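Local coordinates for protein butyryl-CoA dehydrogenase (Marinomonas mediterranea, PDB 6CXT) that belongs to the acyl-CoA dehydrogenase family of flavoproteins and binds flavin-adenine dinucleotide, at residues I71-T81 against A248-N259; I98-Q109 against H220-E228. One frame throughout, in Å; residues are numbered along the deposited sequence.

Contact 1 of 2, residues I71-T81 against A248-N259; sequences IEGLGQSCTDT and AIFVGAMQRDLN. With EDO (1,2-ethanediol), chain E.
A close glycine-mediated helix crossing joins the N-terminal and C-terminal helical parts of this acyl-CoA dehydrogenase fold, Gly75 of helix 64-77 meeting Ile249 and Gly252 of helix 248-267. The helix axes, taken over 71-77 and 248-259, come within 6.4 Å and cross at -41°. Without side chains at Gly75 and Gly252 the backbones touch through CA-H...O contacts: Gly252 CA lies 3.3 Å from Glu72 O, and Gly75 CA 3.4 Å from Ile249 O. At one end of the crossing Ile71 CG2 rests on Ile249 CG1 at 3.7 Å and also touches Ala248 CB. At the other, Gln76 is a knob among Gly252, Gln255, Arg256 and Asn259; its extended chain runs alongside Gln255, with the amide planes turned 50° apart, while Gln255 OE1 is hydrogen-bonded to Arg296 NH2. Arg256, bent at chi3 (59°), brings its guanidinium to the C-terminal end of helix 64-77. Arg256 NH1 donates to Gln76 O at 2.9 Å from above the carbonyl plane, and more weakly to Gly75 O and Cys78 O. Thr79 CG2 lies above one guanidinium face, offset toward its rim. A water at the edge accepts from Arg256 NH2 (3.2 Å) and Thr81 OG1 and donates to Gly75 O and Cys78 O. The positive guanidinium thus gathers carbonyls where the helix stops, and would probably offset the partial negative charge of that helix end.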
# COMPACT_ATOMS: atom_id res chain seq x y z
N ILE B 71 28.02 -12.66 0.66
CA ILE B 71 26.77 -13.39 0.94
C ILE B 71 25.69 -12.97 -0.09
O ILE B 71 24.91 -13.79 -0.57
CB ILE B 71 26.30 -13.12 2.40
CG1 ILE B 71 27.29 -13.77 3.39
CG2 ILE B 71 24.89 -13.68 2.63
CD1 ILE B 71 27.01 -13.43 4.85
N GLU B 72 25.63 -11.66 -0.36
CA GLU B 72 24.69 -11.15 -1.37
C GLU B 72 24.93 -11.84 -2.68
O GLU B 72 23.97 -12.27 -3.34
CB GLU B 72 24.89 -9.65 -1.55
CG GLU B 72 23.95 -9.05 -2.59
CD GLU B 72 24.30 -7.58 -2.89
OE1 GLU B 72 25.10 -6.97 -2.14
OE2 GLU B 72 23.80 -7.05 -3.91
N GLY B 73 26.22 -11.93 -3.08
CA GLY B 73 26.56 -12.61 -4.33
C GLY B 73 26.07 -14.05 -4.34
O GLY B 73 25.50 -14.55 -5.34
N LEU B 74 26.26 -14.73 -3.23
CA LEU B 74 25.77 -16.14 -3.15
C LEU B 74 24.24 -16.18 -3.22
O LEU B 74 23.70 -17.06 -3.86
CB LEU B 74 26.24 -16.84 -1.86
CG LEU B 74 27.78 -17.08 -1.77
CD1 LEU B 74 28.22 -17.54 -0.38
CD2 LEU B 74 28.17 -18.12 -2.85
N GLY B 75 23.58 -15.23 -2.55
CA GLY B 75 22.09 -15.19 -2.56
C GLY B 75 21.60 -14.97 -3.97
O GLY B 75 20.52 -15.46 -4.33
N GLN B 76 22.40 -14.24 -4.78
CA GLN B 76 22.04 -14.03 -6.20
C GLN B 76 22.25 -15.29 -7.07
O GLN B 76 21.39 -15.65 -7.91
CB GLN B 76 22.78 -12.78 -6.78
CG GLN B 76 22.29 -12.40 -8.17
CD GLN B 76 23.01 -11.16 -8.71
OE1 GLN B 76 23.36 -10.27 -7.96
NE2 GLN B 76 23.17 -11.10 -10.01
N SER B 77 23.35 -16.00 -6.86
CA SER B 77 23.68 -17.05 -7.82
C SER B 77 23.20 -18.43 -7.37
O SER B 77 23.07 -19.30 -8.20
CB SER B 77 25.18 -17.07 -8.07
OG SER B 77 25.85 -17.39 -6.88
N CYS B 78 23.02 -18.64 -6.05
CA CYS B 78 22.63 -19.98 -5.53
C CYS B 78 21.13 -20.00 -5.43
O CYS B 78 20.57 -19.26 -4.63
CB CYS B 78 23.20 -20.29 -4.13
SG CYS B 78 25.00 -20.27 -4.01
N THR B 79 20.47 -20.85 -6.21
CA THR B 79 19.01 -20.86 -6.08
C THR B 79 18.48 -21.51 -4.82
O THR B 79 17.33 -21.31 -4.49
CB THR B 79 18.33 -21.52 -7.26
OG1 THR B 79 18.99 -22.77 -7.47
CG2 THR B 79 18.41 -20.56 -8.52
N ASP B 80 19.30 -22.29 -4.13
CA ASP B 80 18.82 -22.88 -2.86
C ASP B 80 18.99 -21.87 -1.72
O ASP B 80 19.94 -21.88 -0.93
CB ASP B 80 19.55 -24.19 -2.56
CG ASP B 80 18.87 -24.96 -1.45
OD1 ASP B 80 18.03 -24.38 -0.71
OD2 ASP B 80 19.22 -26.15 -1.30
N THR B 81 18.03 -20.96 -1.63
CA THR B 81 18.01 -19.96 -0.57
C THR B 81 18.02 -20.60 0.83
O THR B 81 18.64 -20.08 1.74
CB THR B 81 16.78 -19.05 -0.80
OG1 THR B 81 16.86 -18.55 -2.16
CG2 THR B 81 16.71 -17.86 0.20
N ALA B 248 21.38 -10.36 3.86
CA ALA B 248 22.11 -10.14 2.59
C ALA B 248 21.73 -11.21 1.55
O ALA B 248 21.70 -10.91 0.35
CB ALA B 248 23.61 -10.15 2.83
N ILE B 249 21.43 -12.44 2.00
CA ILE B 249 20.98 -13.52 1.09
C ILE B 249 19.83 -13.01 0.18
O ILE B 249 19.82 -13.22 -1.07
CB ILE B 249 20.49 -14.77 1.85
CG1 ILE B 249 21.66 -15.41 2.66
CG2 ILE B 249 19.90 -15.79 0.88
CD1 ILE B 249 21.13 -16.39 3.71
N PHE B 250 18.86 -12.36 0.80
CA PHE B 250 17.59 -12.08 0.11
C PHE B 250 17.73 -10.87 -0.80
O PHE B 250 16.96 -10.74 -1.74
CB PHE B 250 16.52 -11.82 1.15
CG PHE B 250 16.46 -12.92 2.20
CD1 PHE B 250 16.39 -14.28 1.80
CD2 PHE B 250 16.49 -12.61 3.58
CE1 PHE B 250 16.41 -15.34 2.74
CE2 PHE B 250 16.45 -13.65 4.53
CZ PHE B 250 16.45 -14.99 4.13
N VAL B 251 18.67 -9.99 -0.51
CA VAL B 251 18.99 -8.91 -1.45
C VAL B 251 19.52 -9.54 -2.75
O VAL B 251 19.08 -9.19 -3.86
CB VAL B 251 20.04 -7.94 -0.87
CG1 VAL B 251 20.56 -6.97 -1.94
CG2 VAL B 251 19.46 -7.14 0.32
N GLY B 252 20.44 -10.50 -2.65
CA GLY B 252 20.84 -11.26 -3.84
C GLY B 252 19.66 -11.99 -4.50
O GLY B 252 19.49 -11.94 -5.76
N ALA B 253 18.83 -12.68 -3.71
CA ALA B 253 17.70 -13.38 -4.28
C ALA B 253 16.78 -12.39 -5.06
O ALA B 253 16.24 -12.74 -6.12
CB ALA B 253 16.91 -14.15 -3.23
N MET B 254 16.61 -11.19 -4.55
CA MET B 254 15.75 -10.18 -5.20
C MET B 254 16.39 -9.69 -6.52
O MET B 254 15.66 -9.42 -7.44
CB MET B 254 15.48 -8.98 -4.26
CG MET B 254 14.39 -9.40 -3.23
SD MET B 254 13.98 -7.93 -2.27
CE MET B 254 15.38 -7.79 -1.14
N GLN B 255 17.71 -9.57 -6.57
CA GLN B 255 18.39 -9.19 -7.86
C GLN B 255 18.06 -10.24 -8.90
O GLN B 255 17.69 -9.92 -10.04
CB GLN B 255 19.92 -9.05 -7.69
CG GLN B 255 20.60 -8.55 -8.99
CD GLN B 255 20.09 -7.16 -9.40
OE1 GLN B 255 20.26 -6.19 -8.66
NE2 GLN B 255 19.47 -7.05 -10.58
N ARG B 256 18.08 -11.51 -8.48
CA ARG B 256 17.69 -12.61 -9.36
C ARG B 256 16.23 -12.55 -9.83
O ARG B 256 15.97 -12.67 -11.03
CB ARG B 256 18.01 -14.00 -8.76
CG ARG B 256 17.57 -15.14 -9.71
CD ARG B 256 17.88 -16.57 -9.16
NE ARG B 256 17.22 -16.80 -7.87
CZ ARG B 256 17.84 -16.94 -6.69
NH1 ARG B 256 19.19 -16.91 -6.59
NH2 ARG B 256 17.10 -17.17 -5.60
N ASP B 257 15.29 -12.37 -8.90
CA ASP B 257 13.90 -12.12 -9.25
C ASP B 257 13.77 -11.00 -10.30
O ASP B 257 13.05 -11.14 -11.29
CB ASP B 257 13.08 -11.65 -8.02
CG ASP B 257 12.72 -12.80 -7.04
OD1 ASP B 257 12.90 -14.01 -7.40
OD2 ASP B 257 12.20 -12.47 -5.92
N LEU B 258 14.43 -9.89 -10.05
CA LEU B 258 14.34 -8.72 -10.94
C LEU B 258 14.88 -9.04 -12.34
O LEU B 258 14.23 -8.75 -13.33
CB LEU B 258 15.08 -7.55 -10.33
CG LEU B 258 15.15 -6.26 -11.16
CD1 LEU B 258 13.72 -5.75 -11.46
CD2 LEU B 258 15.93 -5.18 -10.39
N ASN B 259 16.07 -9.62 -12.39
CA ASN B 259 16.69 -10.08 -13.66
C ASN B 259 15.79 -11.00 -14.42
O ASN B 259 15.60 -10.83 -15.65
CB ASN B 259 18.03 -10.77 -13.40
CG ASN B 259 19.08 -9.82 -12.97
OD1 ASN B 259 18.92 -8.61 -13.04
ND2 ASN B 259 20.16 -10.35 -12.44
C1 EDO E . 14.69 -24.54 -0.58
O1 EDO E . 15.71 -24.63 0.43
C2 EDO E . 14.88 -23.37 -1.58
O2 EDO E . 14.87 -22.17 -0.78
O HOH W 1 19.07 -17.54 -3.11

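Contact 2 of 2, residues I98-Q109 against H220-E228; sequences ILEHGSETLKHQ and HKDYALGRE
With chi1 at -161°, CG of Leu106 points away from the residue's own N, and chi2 near 71° spreads its two methyls between Tyr223 and Leu225, while Tyr223, with CG beside its own N (chi1 -78°), turns its ring back toward CD1 of Leu106. The contact sets the junction of helices 81-101 and 104-114, in the N-terminal helical domain, against the edge of the middle beta domain, where strand 224-225 borders strand 181-187. Leu106 CD1 touches Tyr223 CD1 at 3.6 Å, the two side chains crossing at about a right angle. Its other methyl, CD2, meets Leu225 CD1 at 3.6 Å; the same Leu225 methyl reaches Gly102 CA, and Leu225 CD2 packs more loosely on Ile98 CG1. Val185 and Ala183 of strand 181-187 also touch Leu225. Gly226 N donates to His101 O at 2.9 Å, joining the two backbones directly. Ser103 N-caps helix 104-114, its OG accepting from Leu106 N at 2.9 Å in a nearly straight bond that fixes the first turn, on which Leu106 sits. A water accepts from Ser103 N and donates to Asp222 O and Ala224 O, bridging the two backbones. Farther along the helix, the extended Gln109 side chain meets that of Tyr223 at about a right angle, and its NE2 donates to Tyr223 OH at 3.3 Å, the hydroxyl oxygen lying in the amide plane.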
# COMPACT_ATOMS: atom_id res chain seq x y z
N ILE B 98 29.99 -17.39 19.79
CA ILE B 98 31.08 -18.21 20.27
C ILE B 98 32.36 -17.40 20.18
O ILE B 98 33.09 -17.31 21.18
CB ILE B 98 31.20 -19.55 19.51
CG1 ILE B 98 30.07 -20.46 19.98
CG2 ILE B 98 32.59 -20.21 19.70
CD1 ILE B 98 29.83 -21.67 19.07
N LEU B 99 32.64 -16.85 18.99
CA LEU B 99 33.76 -15.95 18.78
C LEU B 99 33.78 -14.79 19.78
O LEU B 99 34.84 -14.51 20.36
CB LEU B 99 33.83 -15.43 17.33
CG LEU B 99 34.99 -14.48 16.97
CD1 LEU B 99 36.36 -15.20 17.06
CD2 LEU B 99 34.81 -13.93 15.57
N GLU B 100 32.64 -14.16 20.03
CA GLU B 100 32.60 -12.96 20.88
C GLU B 100 32.57 -13.18 22.38
O GLU B 100 32.95 -12.28 23.13
CB GLU B 100 31.45 -12.03 20.44
CG GLU B 100 31.61 -11.69 18.97
CD GLU B 100 30.66 -10.61 18.50
OE1 GLU B 100 29.51 -10.53 19.00
OE2 GLU B 100 31.11 -9.85 17.63
N HIS B 101 32.12 -14.35 22.82
CA HIS B 101 31.82 -14.60 24.25
C HIS B 101 32.27 -15.92 24.79
O HIS B 101 32.04 -16.21 25.97
CB HIS B 101 30.34 -14.47 24.51
CG HIS B 101 29.80 -13.12 24.16
ND1 HIS B 101 29.97 -12.02 24.98
CD2 HIS B 101 29.15 -12.69 23.06
CE1 HIS B 101 29.43 -10.97 24.39
NE2 HIS B 101 28.92 -11.35 23.23
N GLY B 102 32.85 -16.75 23.94
CA GLY B 102 33.41 -18.02 24.40
C GLY B 102 34.79 -17.80 25.04
O GLY B 102 35.56 -16.90 24.61
N SER B 103 35.12 -18.63 26.05
CA SER B 103 36.51 -18.69 26.58
C SER B 103 37.46 -18.97 25.40
O SER B 103 37.03 -19.51 24.37
CB SER B 103 36.60 -19.85 27.58
OG SER B 103 36.70 -21.08 26.88
N GLU B 104 38.74 -18.64 25.55
CA GLU B 104 39.74 -18.98 24.53
C GLU B 104 39.81 -20.47 24.21
O GLU B 104 40.04 -20.83 23.05
CB GLU B 104 41.14 -18.49 24.95
CG GLU B 104 41.25 -16.99 25.09
CD GLU B 104 40.84 -16.24 23.82
OE1 GLU B 104 41.39 -16.58 22.74
OE2 GLU B 104 40.00 -15.31 23.91
N THR B 105 39.60 -21.31 25.22
CA THR B 105 39.63 -22.76 25.03
C THR B 105 38.42 -23.25 24.21
O THR B 105 38.56 -24.01 23.24
CB THR B 105 39.90 -23.55 26.36
OG1 THR B 105 38.85 -23.32 27.31
CG2 THR B 105 41.22 -23.06 26.98
N LEU B 106 37.23 -22.77 24.58
CA LEU B 106 36.02 -23.05 23.79
C LEU B 106 36.17 -22.62 22.31
O LEU B 106 35.93 -23.43 21.39
CB LEU B 106 34.76 -22.50 24.48
CG LEU B 106 33.44 -23.14 23.98
CD1 LEU B 106 33.22 -24.59 24.40
CD2 LEU B 106 32.27 -22.30 24.42
N LYS B 107 36.68 -21.40 22.08
CA LYS B 107 36.92 -20.92 20.72
C LYS B 107 37.87 -21.80 19.89
O LYS B 107 37.55 -22.14 18.75
CB LYS B 107 37.35 -19.46 20.70
CG LYS B 107 36.28 -18.54 21.25
CD LYS B 107 36.65 -17.09 21.11
CE LYS B 107 37.89 -16.73 21.91
NZ LYS B 107 37.97 -15.27 22.19
N HIS B 108 39.02 -22.19 20.47
CA HIS B 108 39.93 -23.12 19.77
C HIS B 108 39.36 -24.51 19.60
O HIS B 108 39.61 -25.16 18.59
CB HIS B 108 41.33 -23.15 20.43
CG HIS B 108 42.14 -21.94 20.09
ND1 HIS B 108 42.35 -20.91 20.98
CD2 HIS B 108 42.70 -21.56 18.92
CE1 HIS B 108 43.07 -19.97 20.39
NE2 HIS B 108 43.28 -20.33 19.13
N GLN B 109 38.56 -24.95 20.56
CA GLN B 109 37.91 -26.25 20.44
C GLN B 109 36.83 -26.27 19.33
O GLN B 109 36.76 -27.21 18.54
CB GLN B 109 37.27 -26.61 21.76
CG GLN B 109 36.84 -28.06 21.91
CD GLN B 109 36.16 -28.30 23.26
OE1 GLN B 109 36.74 -27.99 24.32
NE2 GLN B 109 34.93 -28.82 23.24
N HIS B 220 29.33 -29.19 31.21
CA HIS B 220 30.37 -28.54 31.97
C HIS B 220 30.23 -27.04 31.83
O HIS B 220 29.86 -26.54 30.77
CB HIS B 220 31.74 -28.98 31.51
CG HIS B 220 32.82 -28.57 32.45
ND1 HIS B 220 33.64 -27.49 32.21
CD2 HIS B 220 33.18 -29.06 33.66
CE1 HIS B 220 34.48 -27.34 33.23
NE2 HIS B 220 34.22 -28.28 34.12
N LYS B 221 30.52 -26.32 32.90
CA LYS B 221 30.43 -24.86 32.91
C LYS B 221 31.30 -24.17 31.85
O LYS B 221 30.96 -23.07 31.45
CB LYS B 221 30.76 -24.28 34.29
CG LYS B 221 32.23 -24.40 34.65
CD LYS B 221 32.51 -23.78 36.00
CE LYS B 221 33.98 -23.97 36.36
NZ LYS B 221 34.20 -23.44 37.73
N ASP B 222 32.38 -24.80 31.37
CA ASP B 222 33.17 -24.19 30.31
C ASP B 222 32.38 -24.05 28.98
O ASP B 222 32.87 -23.43 28.06
CB ASP B 222 34.44 -24.99 30.02
CG ASP B 222 35.44 -25.00 31.20
OD1 ASP B 222 35.25 -24.28 32.23
OD2 ASP B 222 36.44 -25.76 31.09
N TYR B 223 31.23 -24.71 28.89
CA TYR B 223 30.35 -24.55 27.71
C TYR B 223 29.46 -23.30 27.78
O TYR B 223 28.81 -22.98 26.77
CB TYR B 223 29.48 -25.82 27.49
CG TYR B 223 30.26 -26.93 26.85
CD1 TYR B 223 30.66 -26.85 25.51
CD2 TYR B 223 30.66 -28.07 27.60
CE1 TYR B 223 31.41 -27.84 24.91
CE2 TYR B 223 31.41 -29.09 27.00
CZ TYR B 223 31.77 -28.98 25.68
OH TYR B 223 32.50 -29.97 25.11
N ALA B 224 29.42 -22.61 28.93
CA ALA B 224 28.70 -21.32 29.04
C ALA B 224 29.38 -20.29 28.17
O ALA B 224 30.62 -20.24 28.07
CB ALA B 224 28.57 -20.84 30.49
N LEU B 225 28.55 -19.49 27.49
CA LEU B 225 29.02 -18.32 26.75
C LEU B 225 28.81 -17.10 27.65
O LEU B 225 27.68 -16.82 28.10
CB LEU B 225 28.19 -18.17 25.48
CG LEU B 225 28.77 -18.56 24.13
CD1 LEU B 225 29.79 -19.69 24.22
CD2 LEU B 225 27.64 -18.82 23.13
N GLY B 226 29.90 -16.38 27.91
CA GLY B 226 29.87 -15.19 28.78
C GLY B 226 29.62 -15.59 30.22
O GLY B 226 29.85 -16.73 30.60
N ARG B 227 29.12 -14.67 31.01
CA ARG B 227 28.86 -14.88 32.44
C ARG B 227 27.43 -15.29 32.67
O ARG B 227 26.55 -15.02 31.85
CB ARG B 227 29.14 -13.55 33.19
CG ARG B 227 30.62 -13.23 33.35
CD ARG B 227 30.83 -11.75 33.61
NE ARG B 227 31.36 -11.09 32.41
CZ ARG B 227 31.18 -9.81 32.07
NH1 ARG B 227 30.45 -9.00 32.82
NH2 ARG B 227 31.72 -9.36 30.94
N GLU B 228 27.15 -15.94 33.80
CA GLU B 228 25.77 -16.11 34.23
C GLU B 228 25.04 -14.76 34.18
O GLU B 228 25.58 -13.73 34.62
CB GLU B 228 25.65 -16.74 35.62
CG GLU B 228 24.22 -17.19 35.98
CD GLU B 228 23.35 -16.10 36.64
OE1 GLU B 228 23.95 -15.29 37.40
OE2 GLU B 228 22.08 -16.04 36.44
O HOH W 2 33.03 -20.47 27.28

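Contact 1 is buried in the helical body, its centre about 13 Å from that of the chain; contact 2, about 22 Å out on the opposite side of the chain's centre, is only partly buried. Their own centres are about 34 Å apart. Helix 81-101 relates them: it starts at Thr81 in contact 1, touches Ile71, Cys78 and Ile249 of that contact through Leu84, Ala88 and Phe92, and ends in contact 2. The first contact joins helix to helix by bare backbone and an arginine that gathers carbonyls at a helix end; the second joins a helix-helix junction to a sheet edge by leucine methyls, with polar bonds and a bridging water around them.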